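Local coordinates for protein DNA primase (Aquifex aeolicus, PDB 2AU3) that probably synthesises the short RNA primers that DNA polymerase extends during DNA replication, as a zinc-containing, magnesium-dependent RNA polymerase, at residues A[205-208]-A[212-215]. Residues are numbered along the deposited sequence; the frame is centred on the assembly and turned at random.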
loop_
_atom_site.group_PDB
_atom_site.type_symbol
_atom_site.label_atom_id
_atom_site.label_comp_id
_atom_site.label_asym_id
_atom_site.label_seq_id
_atom_site.Cartn_x
_atom_site.Cartn_y
_atom_site.Cartn_z
ATOM N N GLY A 205 10.209 7.102 1.217
ATOM C CA GLY A 205 11.467 6.941 1.901
ATOM C C GLY A 205 11.437 7.691 3.222
ATOM O O GLY A 205 11.146 8.890 3.259
ATOM N N ARG A 206 11.754 6.978 4.291
ATOM C CA ARG A 206 11.772 7.539 5.652
ATOM C C ARG A 206 13.228 7.744 6.006
ATOM O O ARG A 206 13.977 6.798 6.053
ATOM C CB ARG A 206 11.159 6.515 6.626
ATOM C CG ARG A 206 11.429 6.769 8.127
ATOM C CD ARG A 206 11.177 8.204 8.565
ATOM N NE ARG A 206 10.222 8.284 9.669
ATOM C CZ ARG A 206 10.479 8.834 10.849
ATOM N NH1 ARG A 206 11.674 9.369 11.095
ATOM N NH2 ARG A 206 9.535 8.854 11.789
ATOM N N ARG A 207 13.663 8.964 6.259
ATOM C CA ARG A 207 15.083 9.086 6.558
ATOM C C ARG A 207 15.419 8.588 7.983
ATOM O O ARG A 207 14.586 8.660 8.899
ATOM C CB ARG A 207 15.622 10.477 6.218
ATOM C CG ARG A 207 15.674 11.442 7.328
ATOM C CD ARG A 207 16.295 12.761 6.916
ATOM N NE ARG A 207 15.512 13.870 7.437
ATOM C CZ ARG A 207 15.375 14.127 8.734
ATOM N NH1 ARG A 207 16.000 13.368 9.621
ATOM N NH2 ARG A 207 14.641 15.152 9.144
ATOM N N ILE A 208 16.583 7.963 8.116
ATOM C CA ILE A 208 17.013 7.393 9.389
ATOM C C ILE A 208 18.272 8.095 9.903
ATOM O O ILE A 208 18.730 7.823 11.015
ATOM C CB ILE A 208 17.236 5.861 9.275
ATOM C CG1 ILE A 208 18.200 5.522 8.117
ATOM C CG2 ILE A 208 15.886 5.141 9.138
ATOM C CD1 ILE A 208 18.695 4.071 8.095
ATOM N N LYS A 212 18.785 17.923 7.048
ATOM C CA LYS A 212 17.854 19.042 6.863
ATOM C C LYS A 212 16.563 18.628 6.103
ATOM O O LYS A 212 15.508 19.244 6.283
ATOM C CB LYS A 212 18.583 20.225 6.179
ATOM C CG LYS A 212 17.687 21.292 5.508
ATOM C CD LYS A 212 17.155 22.330 6.498
ATOM C CE LYS A 212 15.691 22.684 6.174
ATOM N NZ LYS A 212 15.262 23.955 6.857
ATOM N N SER A 213 16.652 17.564 5.303
ATOM C CA SER A 213 15.550 17.112 4.434
ATOM C C SER A 213 14.333 16.637 5.213
ATOM O O SER A 213 14.444 16.349 6.408
ATOM C CB SER A 213 16.040 15.982 3.522
ATOM O OG SER A 213 16.416 14.850 4.287
ATOM N N PRO A 214 13.166 16.548 4.547
ATOM C CA PRO A 214 11.959 16.024 5.186
ATOM C C PRO A 214 12.180 14.615 5.691
ATOM O O PRO A 214 12.987 13.863 5.126
ATOM C CB PRO A 214 10.922 16.035 4.058
ATOM C CG PRO A 214 11.393 17.106 3.147
ATOM C CD PRO A 214 12.896 16.978 3.158
ATOM N N LYS A 215 11.468 14.264 6.753
ATOM C CA LYS A 215 11.596 12.947 7.345
ATOM C C LYS A 215 11.071 11.894 6.369
ATOM O O LYS A 215 11.563 10.770 6.356
ATOM C CB LYS A 215 10.835 12.868 8.680
ATOM C CG LYS A 215 11.640 13.310 9.923
ATOM C CD LYS A 215 10.720 13.382 11.138
ATOM C CE LYS A 215 11.062 14.529 12.097
ATOM N NZ LYS A 215 9.858 14.872 12.948
#
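Arg207 meets the returning chain of 212-215 with both its backbone and its side chain, a compact example of how one arginine can pin a connecting loop to the strand it has just left. The backbone bond runs from Arg207 N to Lys215 O (2.8 Å, 161° at the hydrogen), and the same oxygen takes a CA-H...O contact from Arg206 CA at 3.3 Å. Two of the side-chain bonds converge on one atom: Ser213 O lies in the guanidinium plane, at its edge, and accepts from Arg207 NE at 2.9 Å and Arg207 NH2 at 3.0 Å, the former approaching from above the carbonyl plane. With the chain extended at chi2 (177°) and bent at chi3 (136°), this edge is turned to the loop, while Arg207 NH1 bonds Val209 O within the turn. A lysine in its place, with one terminal nitrogen, could not make the side-on pair of bonds, and would probably leave either Ser213 O or Val209 O without its mate.

Van der Waals contacts come from the aliphatic part of the lysine: Lys215 CG sits over one face of that guanidinium, 3.6 Å from Arg207 NH2, and Lys215 CB over a face of Arg206's. Arg188 of the adjoining strand 188-194 adds bonds to Gly205 O and Pro214 O. Together these contacts close a surface beta-hairpin, joining strands 200-207 and 216-218 at one margin of the antiparallel sheet in the N-terminal domain of the primase catalytic core.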